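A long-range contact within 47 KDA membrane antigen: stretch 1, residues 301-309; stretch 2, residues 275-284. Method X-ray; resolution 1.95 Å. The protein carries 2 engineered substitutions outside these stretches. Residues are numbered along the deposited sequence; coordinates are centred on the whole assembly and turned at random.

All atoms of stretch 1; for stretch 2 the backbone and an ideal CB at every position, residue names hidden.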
# COMPACT_ATOMS: atom_id res chain seq x y z
N GLY B 301 -0.61 -20.80 -18.99
CA GLY B 301 0.32 -21.28 -20.00
C GLY B 301 1.66 -21.80 -19.52
O GLY B 301 2.46 -22.26 -20.33
N PHE B 302 1.94 -21.73 -18.21
CA PHE B 302 3.22 -22.22 -17.70
C PHE B 302 3.21 -23.74 -17.72
O PHE B 302 2.18 -24.35 -17.47
CB PHE B 302 3.47 -21.75 -16.26
CG PHE B 302 3.71 -20.26 -16.12
CD1 PHE B 302 3.80 -19.41 -17.23
CD2 PHE B 302 3.87 -19.70 -14.85
CE1 PHE B 302 4.05 -18.03 -17.07
CE2 PHE B 302 4.12 -18.35 -14.67
CZ PHE B 302 4.21 -17.50 -15.79
N ASP B 303 4.35 -24.35 -17.98
CA ASP B 303 4.38 -25.81 -18.01
C ASP B 303 3.97 -26.45 -16.69
O ASP B 303 3.31 -27.50 -16.68
CB ASP B 303 5.76 -26.33 -18.39
CG ASP B 303 6.16 -25.94 -19.81
OD1 ASP B 303 5.28 -25.65 -20.65
OD2 ASP B 303 7.38 -25.93 -20.07
N ARG B 304 4.34 -25.83 -15.56
CA ARG B 304 3.97 -26.42 -14.27
C ARG B 304 2.49 -26.32 -13.96
O ARG B 304 2.03 -26.88 -12.96
CB ARG B 304 4.80 -25.80 -13.13
CG ARG B 304 4.62 -24.29 -12.89
CD ARG B 304 5.65 -23.79 -11.81
NE ARG B 304 5.66 -22.33 -11.72
CZ ARG B 304 6.28 -21.53 -12.59
NH1 ARG B 304 6.96 -22.05 -13.60
NH2 ARG B 304 6.14 -20.20 -12.52
N PHE B 305 1.74 -25.60 -14.79
CA PHE B 305 0.29 -25.45 -14.62
C PHE B 305 -0.47 -26.01 -15.84
O PHE B 305 -1.63 -25.68 -16.08
CB PHE B 305 -0.08 -23.97 -14.41
CG PHE B 305 0.57 -23.35 -13.19
CD1 PHE B 305 0.53 -24.02 -11.98
CD2 PHE B 305 1.23 -22.12 -13.27
CE1 PHE B 305 1.15 -23.48 -10.83
CE2 PHE B 305 1.85 -21.56 -12.13
CZ PHE B 305 1.82 -22.23 -10.92
N LYS B 306 0.20 -26.86 -16.60
CA LYS B 306 -0.39 -27.44 -17.80
C LYS B 306 -1.77 -28.05 -17.52
O LYS B 306 -1.89 -28.90 -16.65
CB LYS B 306 0.54 -28.52 -18.37
CG LYS B 306 0.06 -29.06 -19.71
CD LYS B 306 0.96 -30.18 -20.25
CE LYS B 306 0.31 -30.82 -21.47
NZ LYS B 306 1.23 -31.75 -22.18
N GLY B 307 -2.78 -27.57 -18.24
CA GLY B 307 -4.13 -28.09 -18.08
C GLY B 307 -5.00 -27.24 -17.17
O GLY B 307 -6.20 -27.49 -17.05
N SER B 308 -4.40 -26.24 -16.54
CA SER B 308 -5.16 -25.39 -15.64
C SER B 308 -5.94 -24.42 -16.48
O SER B 308 -5.68 -24.28 -17.65
CB SER B 308 -4.22 -24.61 -14.73
OG SER B 308 -3.42 -23.75 -15.54
N GLY B 309 -6.89 -23.73 -15.87
CA GLY B 309 -7.66 -22.74 -16.60
C GLY B 309 -8.60 -22.08 -15.63
O GLY B 309 -8.52 -22.34 -14.43
N UNK B 275 -3.59 -31.02 -9.32
CA UNK B 275 -2.84 -30.30 -8.28
C UNK B 275 -1.55 -29.78 -8.91
O UNK B 275 -0.94 -30.45 -9.75
CB UNK B 275 -2.54 -31.20 -7.08
N UNK B 276 -1.13 -28.57 -8.51
CA UNK B 276 0.08 -27.98 -9.04
C UNK B 276 0.96 -27.48 -7.89
O UNK B 276 0.47 -27.10 -6.83
CB UNK B 276 -0.26 -26.84 -10.01
N UNK B 277 2.27 -27.52 -8.12
CA UNK B 277 3.22 -27.01 -7.14
C UNK B 277 3.52 -25.60 -7.61
O UNK B 277 3.15 -25.23 -8.73
CB UNK B 277 4.48 -27.87 -7.03
N UNK B 278 4.18 -24.80 -6.77
CA UNK B 278 4.49 -23.42 -7.12
C UNK B 278 5.92 -23.07 -6.70
O UNK B 278 6.55 -23.81 -5.93
CB UNK B 278 3.49 -22.46 -6.46
N UNK B 279 6.41 -21.94 -7.20
CA UNK B 279 7.75 -21.47 -6.86
C UNK B 279 7.59 -20.04 -6.36
O UNK B 279 6.92 -19.23 -6.99
CB UNK B 279 8.71 -21.55 -8.05
N UNK B 280 8.20 -19.73 -5.23
CA UNK B 280 8.04 -18.38 -4.70
C UNK B 280 8.64 -17.34 -5.63
O UNK B 280 9.56 -17.62 -6.38
CB UNK B 280 8.68 -18.27 -3.32
N UNK B 281 8.07 -16.14 -5.58
CA UNK B 281 8.50 -15.01 -6.40
C UNK B 281 7.87 -15.12 -7.78
O UNK B 281 7.31 -14.17 -8.28
CB UNK B 281 10.03 -14.96 -6.51
N UNK B 282 7.95 -16.29 -8.40
CA UNK B 282 7.32 -16.43 -9.70
C UNK B 282 5.80 -16.60 -9.54
O UNK B 282 5.02 -16.00 -10.28
CB UNK B 282 7.92 -17.62 -10.46
N UNK B 283 5.37 -17.39 -8.55
CA UNK B 283 3.94 -17.68 -8.36
C UNK B 283 3.31 -17.14 -7.09
O UNK B 283 2.08 -17.13 -6.96
CB UNK B 283 3.73 -19.20 -8.38
N UNK B 284 4.15 -16.74 -6.14
CA UNK B 284 3.63 -16.20 -4.89
C UNK B 284 4.54 -15.10 -4.39
O UNK B 284 5.73 -15.08 -4.72
CB UNK B 284 3.49 -17.30 -3.83

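Position 275 lies in a strand, and an ideal CB there has nothing of stretch 1 within 5.5 Å, so this contact hardly restricts the choice. The residue is Ser-275, whose OG is hydrogen-bonded elsewhere in the structure.

At 276 the CA-to-CB bond points toward stretch 1, and the ideal CB lies 3.5 Å from Phe-305 CD1 and 3.7 Å from Arg-304 O. Beyond it runs the turn from Phe-305 to Ser-308, with a carbonyl at Lys-306. A large, flat side chain would suit, preferably with a polar tip. Tyr-276 fills the place. The edge of the Phe-305 ring is directed toward the tyrosine face in an offset arrangement, with planes at 89°, and Phe-305 CA makes an off-centre CH-pi contact with the same ring. The hydroxyl reaches the end of the turn, 3.3 Å from Tyr-276 OH to Ser-308 CA, and a water links it to Lys-306 O.

Position 277 has phi/psi of -96/168, which most residues can adopt, and a CB would point sideways into no contact; many residues would fit. It is Gly-277. Its backbone does the work: a water joins its N to Arg-304 O, while Gly-277 O lies 3.4 Å from Phe-305 CE1 and has no polar partner.

At 278 CB points sideways, 4.8 Å from Phe-305 CZ, favouring a modest side chain with an apolar branch. Thr-278 brings CG2 to 4.2 Å from Phe-305 CZ, at the ring edge.

Position 279 also points sideways, its ideal CB 4.8 Å from Arg-304 NE. An acid might seem natural, but a long aliphatic chain could also cover the guanidinium. In Lys-279, CE lies over one guanidinium face, 3.7 Å from Arg-304 NH1; the like charges are close, and NZ finds a partner elsewhere in the structure.

Position 280 has ordinary backbone angles and no neighbour in stretch 1, so many residues would do; it is His-280. At 281, also out of reach, the positive phi of 82° would ease with glycine, yet the residue is Ser-281.

At 282 CB points toward stretch 1, 3.8 Å from Arg-304 NH2, and a small residue suffices. Ala-282 makes this contact with its methyl.

At 283 CA-to-CB points toward stretch 1, the ideal CB 4.4 Å from Phe-305 CZ and 4.9 Å from Arg-304 NH2. Donors NE and NH2 are within reach of a short side chain; an acid suits best for its charge, though an amide could accept. Asp-283 answers both: Arg-304 NH2 to Asp-283 OD1 and Arg-304 NE to Asp-283 OD2 are each 2.8 Å, forming a two-pronged salt bridge. OD2 also accepts from Lys-279 N, bracing the loop.

Position 284 is out of reach, so stretch 1 does not restrict the choice; Ser-284 OG shares a hydrogen bond with His-280 ND1.

Stretch 2 (275-284) SYGTKHSADS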
# COMPACT_ATOMS: atom_id res chain seq x y z
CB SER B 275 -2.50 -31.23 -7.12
OG SER B 275 -3.69 -31.64 -6.46
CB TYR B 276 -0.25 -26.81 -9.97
CG TYR B 276 -1.35 -27.11 -10.98
CD1 TYR B 276 -1.11 -27.94 -12.08
CD2 TYR B 276 -2.62 -26.58 -10.82
CE1 TYR B 276 -2.15 -28.24 -13.02
CE2 TYR B 276 -3.67 -26.87 -11.75
CZ TYR B 276 -3.42 -27.69 -12.83
OH TYR B 276 -4.41 -27.93 -13.75
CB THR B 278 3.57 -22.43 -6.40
OG1 THR B 278 3.74 -22.59 -4.98
CG2 THR B 278 2.08 -22.66 -6.80
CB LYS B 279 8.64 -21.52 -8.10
CG LYS B 279 8.83 -22.95 -8.58
CD LYS B 279 9.92 -23.06 -9.64
CE LYS B 279 9.51 -22.42 -10.94
NZ LYS B 279 10.50 -22.74 -12.03
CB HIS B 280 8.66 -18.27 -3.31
CG HIS B 280 8.22 -17.05 -2.57
ND1 HIS B 280 6.90 -16.81 -2.28
CD2 HIS B 280 8.92 -15.99 -2.09
CE1 HIS B 280 6.79 -15.65 -1.66
NE2 HIS B 280 8.01 -15.13 -1.53
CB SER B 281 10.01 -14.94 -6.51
OG SER B 281 10.35 -13.75 -7.17
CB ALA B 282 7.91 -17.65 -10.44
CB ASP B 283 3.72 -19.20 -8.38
CG ASP B 283 4.37 -19.85 -9.58
OD1 ASP B 283 4.28 -19.29 -10.69
OD2 ASP B 283 4.98 -20.92 -9.41
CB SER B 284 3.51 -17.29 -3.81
OG SER B 284 4.73 -18.00 -3.60
O HOH W 1 -4.00 -30.03 -15.23
O HOH W 2 2.81 -28.42 -10.93
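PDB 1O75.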